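Local coordinates for FMN Adenylyltransferase (Candida glabrata, PDB 3FWK), which transfers the adenylyl group of ATP to FMN, making FAD and pyrophosphate in the last step of FAD synthesis, at residues T233-H238 and E282-D287; N123-T128 and L134-S139. All coordinates share one frame; numbering follows the deposited sequence.

Contact 1. Residues T233-H238 and E282-D287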
ATOM      1  N   THR A 233       2.031   1.134 -18.244  1.00 11.70           N
ATOM      2  CA  THR A 233       2.611   0.144 -17.321  1.00 11.82           C
ATOM      3  C   THR A 233       2.642  -1.235 -17.906  1.00 11.50           C
ATOM      4  O   THR A 233       1.655  -1.730 -18.422  1.00 13.43           O
ATOM      5  CB  THR A 233       1.805   0.115 -16.004  1.00 12.88           C
ATOM      6  OG1 THR A 233       1.749   1.442 -15.479  1.00 13.35           O
ATOM      7  CG2 THR A 233       2.449  -0.779 -14.994  1.00 14.74           C
ATOM      8  N   LEU A 234       3.779  -1.896 -17.777  1.00 12.24           N
ATOM      9  CA  LEU A 234       3.965  -3.278 -18.225  1.00 11.85           C
ATOM     10  C   LEU A 234       4.516  -4.084 -17.041  1.00 11.81           C
ATOM     11  O   LEU A 234       5.114  -3.525 -16.116  1.00 11.07           O
ATOM     12  CB  LEU A 234       4.991  -3.352 -19.379  1.00 13.29           C
ATOM     13  CG  LEU A 234       4.506  -2.706 -20.669  1.00 14.74           C
ATOM     14  CD1 LEU A 234       5.657  -2.578 -21.648  1.00 16.53           C
ATOM     15  CD2 LEU A 234       3.334  -3.512 -21.303  1.00 18.12           C
ATOM     16  N   PRO A 235       4.417  -5.416 -17.097  1.00 11.27           N
ATOM     17  CA  PRO A 235       5.167  -6.229 -16.139  1.00 11.99           C
ATOM     18  C   PRO A 235       6.655  -5.886 -16.261  1.00 11.62           C
ATOM     19  O   PRO A 235       7.135  -5.476 -17.306  1.00 12.62           O
ATOM     20  CB  PRO A 235       4.862  -7.675 -16.597  1.00 12.80           C
ATOM     21  CG  PRO A 235       3.541  -7.575 -17.314  1.00 13.39           C
ATOM     22  CD  PRO A 235       3.629  -6.241 -18.037  1.00 12.78           C
ATOM     23  N   ASN A 236       7.393  -6.028 -15.163  1.00 11.33           N
ATOM     24  CA  ASN A 236       8.744  -5.523 -15.137  1.00 11.52           C
ATOM     25  C   ASN A 236       9.669  -6.386 -15.986  1.00 11.44           C
ATOM     26  O   ASN A 236       9.758  -7.580 -15.759  1.00 11.82           O
ATOM     27  CB  ASN A 236       9.209  -5.478 -13.681  1.00 11.97           C
ATOM     28  CG  ASN A 236      10.477  -4.669 -13.497  1.00 11.47           C
ATOM     29  OD1 ASN A 236      11.462  -4.876 -14.192  1.00 12.83           O
ATOM     30  ND2 ASN A 236      10.457  -3.745 -12.547  1.00 12.55           N
ATOM     31  N   PRO A 237      10.405  -5.782 -16.948  1.00 11.89           N
ATOM     32  CA  PRO A 237      11.209  -6.624 -17.850  1.00 13.26           C
ATOM     33  C   PRO A 237      12.335  -7.318 -17.126  1.00 12.54           C
ATOM     34  O   PRO A 237      12.812  -8.358 -17.589  1.00 13.00           O
ATOM     35  CB  PRO A 237      11.740  -5.608 -18.895  1.00 14.30           C
ATOM     36  CG  PRO A 237      11.752  -4.264 -18.141  1.00 13.86           C
ATOM     37  CD  PRO A 237      10.465  -4.355 -17.294  1.00 12.91           C
ATOM     38  N   HIS A 238      12.766  -6.803 -15.970  1.00 12.24           N
ATOM     39  CA  HIS A 238      13.788  -7.490 -15.157  1.00 13.07           C
ATOM     40  C   HIS A 238      13.269  -8.787 -14.555  1.00 12.83           C
ATOM     41  O   HIS A 238      14.073  -9.588 -14.068  1.00 14.63           O
ATOM     42  CB  HIS A 238      14.314  -6.557 -14.072  1.00 14.41           C
ATOM     43  CG  HIS A 238      14.988  -5.352 -14.625  1.00 14.03           C
ATOM     44  ND1 HIS A 238      16.306  -5.358 -15.040  1.00 17.48           N
ATOM     45  CD2 HIS A 238      14.505  -4.120 -14.916  1.00 15.82           C
ATOM     46  CE1 HIS A 238      16.608  -4.167 -15.535  1.00 18.07           C
ATOM     47  NE2 HIS A 238      15.533  -3.402 -15.484  1.00 17.72           N
ATOM     48  N   GLU A 282      -1.889 -11.875 -21.091  1.00 13.96           N
ATOM     49  CA  GLU A 282      -1.741 -13.044 -21.956  1.00 16.04           C
ATOM     50  C   GLU A 282      -1.280 -12.615 -23.363  1.00 14.07           C
ATOM     51  O   GLU A 282      -0.507 -13.335 -24.005  1.00 16.14           O
ATOM     52  CB  GLU A 282      -3.060 -13.804 -22.046  1.00 17.64           C
ATOM     53  CG  GLU A 282      -3.476 -14.578 -20.823  1.00 22.52           C
ATOM     54  CD  GLU A 282      -4.954 -14.960 -20.943  1.00 29.44           C
ATOM     55  OE1 GLU A 282      -5.705 -14.326 -21.709  1.00 30.77           O
ATOM     56  OE2 GLU A 282      -5.393 -15.849 -20.225  1.00 26.57           O
ATOM     57  N   ASN A 283      -1.700 -11.437 -23.820  1.00 14.24           N
ATOM     58  CA  ASN A 283      -1.316 -10.980 -25.152  1.00 14.88           C
ATOM     59  C   ASN A 283       0.188 -10.742 -25.264  1.00 13.97           C
ATOM     60  O   ASN A 283       0.705 -10.641 -26.381  1.00 15.46           O
ATOM     61  CB  ASN A 283      -2.066  -9.689 -25.529  1.00 16.04           C
ATOM     62  CG  ASN A 283      -3.462  -9.919 -26.003  1.00 21.47           C
ATOM     63  OD1 ASN A 283      -3.915 -11.042 -26.173  1.00 21.95           O
ATOM     64  ND2 ASN A 283      -4.197  -8.795 -26.179  1.00 22.06           N
ATOM     65  N   LEU A 284       0.905 -10.608 -24.136  1.00 14.07           N
ATOM     66  CA  LEU A 284       2.358 -10.401 -24.188  1.00 13.62           C
ATOM     67  C   LEU A 284       3.109 -11.634 -24.642  1.00 14.11           C
ATOM     68  O   LEU A 284       4.255 -11.517 -25.118  1.00 15.93           O
ATOM     69  CB  LEU A 284       2.878  -9.979 -22.821  1.00 13.37           C
ATOM     70  CG  LEU A 284       2.322  -8.669 -22.264  1.00 14.30           C
ATOM     71  CD1 LEU A 284       2.782  -8.490 -20.798  1.00 15.30           C
ATOM     72  CD2 LEU A 284       2.793  -7.480 -23.103  1.00 18.14           C
ATOM     73  N   HIS A 285       2.514 -12.822 -24.471  1.00 14.91           N
ATOM     74  CA  HIS A 285       3.177 -14.109 -24.831  1.00 16.33           C
ATOM     75  C   HIS A 285       4.525 -14.242 -24.100  1.00 16.20           C
ATOM     76  O   HIS A 285       5.517 -14.722 -24.664  1.00 18.69           O
ATOM     77  CB  HIS A 285       3.350 -14.258 -26.363  1.00 19.59           C
ATOM     78  CG  HIS A 285       2.101 -14.003 -27.161  1.00 25.43           C
ATOM     79  ND1 HIS A 285       0.852 -14.424 -26.761  1.00 30.37           N
ATOM     80  CD2 HIS A 285       1.923 -13.390 -28.358  1.00 29.83           C
ATOM     81  CE1 HIS A 285      -0.046 -14.080 -27.676  1.00 30.10           C
ATOM     82  NE2 HIS A 285       0.576 -13.439 -28.646  1.00 31.92           N
ATOM     83  N   GLU A 286       4.571 -13.808 -22.851  1.00 15.33           N
ATOM     84  CA  GLU A 286       5.789 -13.891 -22.036  1.00 14.95           C
ATOM     85  C   GLU A 286       5.358 -14.168 -20.631  1.00 15.01           C
ATOM     86  O   GLU A 286       4.242 -13.812 -20.257  1.00 18.43           O
ATOM     87  CB  GLU A 286       6.574 -12.583 -22.042  1.00 17.05           C
ATOM     88  CG  GLU A 286       7.153 -12.167 -23.372  1.00 19.48           C
ATOM     89  CD  GLU A 286       8.312 -13.038 -23.881  1.00 23.78           C
ATOM     90  OE1 GLU A 286       8.943 -13.802 -23.100  1.00 23.95           O
ATOM     91  OE2 GLU A 286       8.631 -12.928 -25.095  1.00 27.62           O
ATOM     92  N   ASP A 287       6.237 -14.777 -19.840  1.00 14.66           N
ATOM     93  CA  ASP A 287       5.878 -14.998 -18.463  1.00 14.43           C
ATOM     94  C   ASP A 287       6.864 -14.289 -17.557  1.00 13.51           C
ATOM     95  O   ASP A 287       8.007 -14.016 -17.970  1.00 14.39           O
ATOM     96  CB  ASP A 287       5.841 -16.490 -18.151  1.00 17.19           C
ATOM     97  CG  ASP A 287       5.059 -16.815 -16.877  1.00 20.22           C
ATOM     98  OD1 ASP A 287       4.122 -16.100 -16.502  1.00 23.42           O
ATOM     99  OD2 ASP A 287       5.379 -17.839 -16.257  1.00 24.26           O
TER
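The backbones of 233-238 and 282-287 stay well apart where Leu234 and Pro235 meet Leu284: the CA atoms of Leu234 and Leu284 are 9.4 Å from each other, and no hydrogen bond links the two segments. Side chains bridge the space. Pro235 and Leu284 point toward each other, and Leu284 CD1 lies against the CG-CD bond of Pro235, 3.7 Å from both CD and CG. Leu284 CG stands anti to its own carbonyl carbon (chi1 -61°), and this directs the branched end at the proline. Its other methyl, CD2, lies 4.4 Å from Leu234 CD2, a looser apolar contact.

Each segment has its own turn. Residues 282-285 form a type I turn, with His285 N bonded to Glu282 O at 3.1 Å. His285 then leaves helical geometry with positive phi (56°). Within 233-238, Asn236 makes an Asx turn: its OD1 accepts from His238 N at 2.9 Å, in the carbonyl plane and on a lone pair. Asn236 ND2 is held by Thr225 OG1 and Leu299 O, so both ends of this amide are engaged.

The contact is a small apolar patch, partly buried. Salt bridges from Glu286 to Arg240 and from Asp287 to Lys241 also tie the second segment to the chain just beyond His238. Phe224 and Tyr288 touch Pro235 as well. The patch thus joins the loop between helices 202-212 and 253-257 to the loop that follows helix 275-282, away from the strands of the central sheet.

Contact 2. Residues N123-T128 and L134-S139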
ATOM      1  N   ASN A 123     -11.000  -2.631  -8.602  1.00 11.09           N
ATOM      2  CA  ASN A 123     -11.665  -3.726  -7.908  1.00 11.42           C
ATOM      3  C   ASN A 123     -11.056  -3.892  -6.508  1.00 10.52           C
ATOM      4  O   ASN A 123     -11.774  -4.083  -5.523  1.00 11.31           O
ATOM      5  CB  ASN A 123     -11.498  -5.032  -8.656  1.00 11.06           C
ATOM      6  CG  ASN A 123     -12.284  -5.125  -9.941  1.00 12.92           C
ATOM      7  OD1 ASN A 123     -13.206  -4.335 -10.190  1.00 15.02           O
ATOM      8  ND2 ASN A 123     -11.943  -6.120 -10.761  1.00 13.41           N
ATOM      9  N   PHE A 124      -9.727  -3.843  -6.432  1.00 10.50           N
ATOM     10  CA  PHE A 124      -9.043  -4.097  -5.180  1.00 11.22           C
ATOM     11  C   PHE A 124      -9.327  -3.004  -4.148  1.00 10.27           C
ATOM     12  O   PHE A 124      -9.476  -3.285  -2.950  1.00 11.08           O
ATOM     13  CB  PHE A 124      -7.559  -4.210  -5.441  1.00 11.21           C
ATOM     14  CG  PHE A 124      -6.788  -4.538  -4.190  1.00 11.00           C
ATOM     15  CD1 PHE A 124      -6.932  -5.790  -3.601  1.00 12.54           C
ATOM     16  CD2 PHE A 124      -5.983  -3.594  -3.571  1.00 11.46           C
ATOM     17  CE1 PHE A 124      -6.244  -6.126  -2.435  1.00 13.05           C
ATOM     18  CE2 PHE A 124      -5.315  -3.907  -2.360  1.00 12.25           C
ATOM     19  CZ  PHE A 124      -5.464  -5.182  -1.816  1.00 12.63           C
ATOM     20  N   ILE A 125      -9.404  -1.747  -4.597  1.00 10.73           N
ATOM     21  CA  ILE A 125      -9.749  -0.647  -3.674  1.00 11.40           C
ATOM     22  C   ILE A 125     -11.148  -0.869  -3.099  1.00 11.14           C
ATOM     23  O   ILE A 125     -11.374  -0.686  -1.905  1.00 12.04           O
ATOM     24  CB  ILE A 125      -9.620   0.699  -4.385  1.00 12.02           C
ATOM     25  CG1 ILE A 125      -8.126   0.965  -4.699  1.00 13.40           C
ATOM     26  CG2 ILE A 125     -10.251   1.804  -3.545  1.00 13.98           C
ATOM     27  CD1 ILE A 125      -7.904   2.099  -5.703  1.00 13.92           C
ATOM     28  N   GLU A 126     -12.085  -1.283  -3.940  1.00 11.34           N
ATOM     29  CA  GLU A 126     -13.455  -1.554  -3.446  1.00 12.36           C
ATOM     30  C   GLU A 126     -13.468  -2.736  -2.465  1.00 12.18           C
ATOM     31  O   GLU A 126     -14.101  -2.667  -1.400  1.00 12.46           O
ATOM     32  CB  GLU A 126     -14.337  -1.824  -4.660  1.00 14.04           C
ATOM     33  CG  GLU A 126     -14.507  -0.546  -5.470  1.00 16.00           C
ATOM     34  CD  GLU A 126     -14.910  -0.752  -6.936  1.00 19.04           C
ATOM     35  OE1 GLU A 126     -15.307  -1.874  -7.311  1.00 25.16           O
ATOM     36  OE2 GLU A 126     -14.776   0.216  -7.727  1.00 20.10           O
ATOM     37  N   GLU A 127     -12.738  -3.794  -2.810  1.00 11.37           N
ATOM     38  CA  GLU A 127     -12.699  -5.002  -1.967  1.00 12.52           C
ATOM     39  C   GLU A 127     -12.077  -4.690  -0.634  1.00 12.27           C
ATOM     40  O   GLU A 127     -12.562  -5.142   0.419  1.00 12.96           O
ATOM     41  CB  GLU A 127     -11.890  -6.075  -2.696  1.00 13.67           C
ATOM     42  CG  GLU A 127     -12.622  -6.621  -3.918  1.00 15.26           C
ATOM     43  CD  GLU A 127     -11.738  -7.076  -5.073  1.00 15.52           C
ATOM     44  OE1 GLU A 127     -10.484  -7.243  -4.898  1.00 15.68           O
ATOM     45  OE2 GLU A 127     -12.293  -7.296  -6.195  1.00 16.14           O
ATOM     46  N   THR A 128     -11.008  -3.910  -0.629  1.00 11.15           N
ATOM     47  CA  THR A 128     -10.389  -3.585   0.636  1.00 12.18           C
ATOM     48  C   THR A 128     -11.171  -2.576   1.457  1.00 11.29           C
ATOM     49  O   THR A 128     -11.134  -2.639   2.690  1.00 11.17           O
ATOM     50  CB  THR A 128      -8.955  -3.222   0.453  1.00 16.23           C
ATOM     51  OG1 THR A 128      -8.853  -2.211  -0.487  1.00 18.82           O
ATOM     52  CG2 THR A 128      -8.124  -4.387  -0.085  1.00 18.78           C
ATOM     53  N   LEU A 134     -13.582   0.629   5.616  1.00 12.78           N
ATOM     54  CA  LEU A 134     -13.234   2.017   5.295  1.00 12.83           C
ATOM     55  C   LEU A 134     -14.496   2.812   4.887  1.00 13.50           C
ATOM     56  O   LEU A 134     -15.468   2.247   4.411  1.00 19.22           O
ATOM     57  CB  LEU A 134     -12.195   2.045   4.153  1.00 15.72           C
ATOM     58  CG  LEU A 134     -10.946   1.166   4.357  1.00 14.87           C
ATOM     59  CD1 LEU A 134      -9.994   1.368   3.191  1.00 16.84           C
ATOM     60  CD2 LEU A 134     -10.296   1.463   5.730  1.00 16.42           C
ATOM     61  N   SER A 135     -14.409   4.122   5.084  1.00 13.47           N
ATOM     62  CA  SER A 135     -15.427   5.037   4.542  1.00 15.03           C
ATOM     63  C   SER A 135     -14.772   5.761   3.395  1.00 13.37           C
ATOM     64  O   SER A 135     -14.001   6.708   3.596  1.00 13.17           O
ATOM     65  CB  SER A 135     -15.948   6.044   5.529  0.50 16.54           C
ATOM     66  OG  SER A 135     -16.907   6.794   4.800  0.50 16.72           O
ATOM     67  N   LEU A 136     -15.003   5.250   2.200  1.00 13.41           N
ATOM     68  CA  LEU A 136     -14.271   5.650   1.029  1.00 14.00           C
ATOM     69  C   LEU A 136     -14.931   6.850   0.348  1.00 13.92           C
ATOM     70  O   LEU A 136     -16.108   6.839   0.043  1.00 20.65           O
ATOM     71  CB  LEU A 136     -14.258   4.468   0.087  1.00 16.81           C
ATOM     72  CG  LEU A 136     -13.632   4.630  -1.261  1.00 19.58           C
ATOM     73  CD1 LEU A 136     -12.180   4.927  -1.022  1.00 18.00           C
ATOM     74  CD2 LEU A 136     -13.853   3.380  -2.141  1.00 20.08           C
ATOM     75  N   TYR A 137     -14.123   7.870   0.102  1.00 12.69           N
ATOM     76  CA  TYR A 137     -14.411   8.967  -0.824  1.00 12.99           C
ATOM     77  C   TYR A 137     -13.488   8.812  -2.023  1.00 12.59           C
ATOM     78  O   TYR A 137     -12.278   8.639  -1.857  1.00 13.96           O
ATOM     79  CB  TYR A 137     -14.166  10.304  -0.166  1.00 14.38           C
ATOM     80  CG  TYR A 137     -14.269  11.502  -1.121  1.00 14.06           C
ATOM     81  CD1 TYR A 137     -15.447  12.242  -1.228  1.00 17.05           C
ATOM     82  CD2 TYR A 137     -13.179  11.902  -1.903  1.00 14.56           C
ATOM     83  CE1 TYR A 137     -15.509  13.359  -2.057  1.00 18.10           C
ATOM     84  CE2 TYR A 137     -13.244  12.998  -2.743  1.00 15.50           C
ATOM     85  CZ  TYR A 137     -14.423  13.713  -2.828  1.00 16.73           C
ATOM     86  OH  TYR A 137     -14.486  14.824  -3.644  1.00 18.64           O
ATOM     87  N   GLU A 138     -14.043   8.902  -3.224  1.00 13.23           N
ATOM     88  CA  GLU A 138     -13.244   8.869  -4.459  1.00 13.71           C
ATOM     89  C   GLU A 138     -13.435  10.181  -5.198  1.00 13.82           C
ATOM     90  O   GLU A 138     -14.578  10.651  -5.350  1.00 15.25           O
ATOM     91  CB  GLU A 138     -13.686   7.700  -5.403  1.00 16.18           C
ATOM     92  CG  GLU A 138     -13.510   6.317  -4.772  1.00 18.29           C
ATOM     93  CD  GLU A 138     -13.619   5.194  -5.775  1.00 20.39           C
ATOM     94  OE1 GLU A 138     -14.185   5.429  -6.857  1.00 27.26           O
ATOM     95  OE2 GLU A 138     -13.128   4.066  -5.505  1.00 20.78           O
ATOM     96  N   SER A 139     -12.344  10.775  -5.679  1.00 13.85           N
ATOM     97  CA  SER A 139     -12.461  11.880  -6.612  1.00 14.43           C
ATOM     98  C   SER A 139     -13.080  11.390  -7.913  1.00 14.64           C
ATOM     99  O   SER A 139     -13.171  10.180  -8.179  1.00 15.22           O
ATOM    100  CB  SER A 139     -11.098  12.536  -6.842  1.00 15.04           C
ATOM    101  OG  SER A 139     -10.265  11.675  -7.611  1.00 16.23           O
TER
HETATM  102  O   HOH W   1     -13.402   2.422  -7.484  1.00 21.03           O
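This contact belongs to the beta-alpha-beta unit formed by strand 107-111, helix 119-131 and strand 134-138, part of the Rossmann-like fold. The helix packs on the edge strand; their short axes come within 9.8 Å, and the N-to-C directions are 144° apart, nearer antiparallel. Ile125 is central. Its CG2, anti to the backbone N, meets Leu136 CD2 at 4.2 Å, and the two side chains cross at about a right angle. The same methyl lies 4.2 Å from Glu138 OE2. Nearer the turn, Leu134 CG sits 4.2 Å from Thr128 O.

Thr128 is fixed within the helix. Its OG1 donates to Phe124 O at 2.8 Å, tilted 24° from the carbonyl plane, while Thr128 N reaches that oxygen from the opposite face. Thr128 CG2 lies over one face of the Phe124 ring, off toward the rim. Tyr65 OH also bonds to Thr128 OG1.

At the outer margin, one water lies 2.6 Å from both Glu126 OE2 and Glu138 OE2, with more acceptors in reach than protons. The two carboxylate oxygens themselves are 4.7 Å apart. An apolar centre thus meets an acidic margin, where the shared water would ease repulsion if both acids are charged.

Overall arrangement
Contact 2 comes first along the chain and closes before contact 1 opens. Their centres are about 27 Å apart and their nearest atoms about 14 Å, so they do not touch. The centre of contact 2 is about 13 Å from the centre of the chain, and this contact sets a helix against an outermost strand of the mixed sheet. The centre of contact 1 is about 22 Å away, where two loops join without using any strand. The two share no helix or strand. One closes a local unit across a short connection, whereas the other brings together segments more than forty residues apart. Contact 2 belongs to the Rossmann-like core, and contact 1 to loops in the last third of the chain.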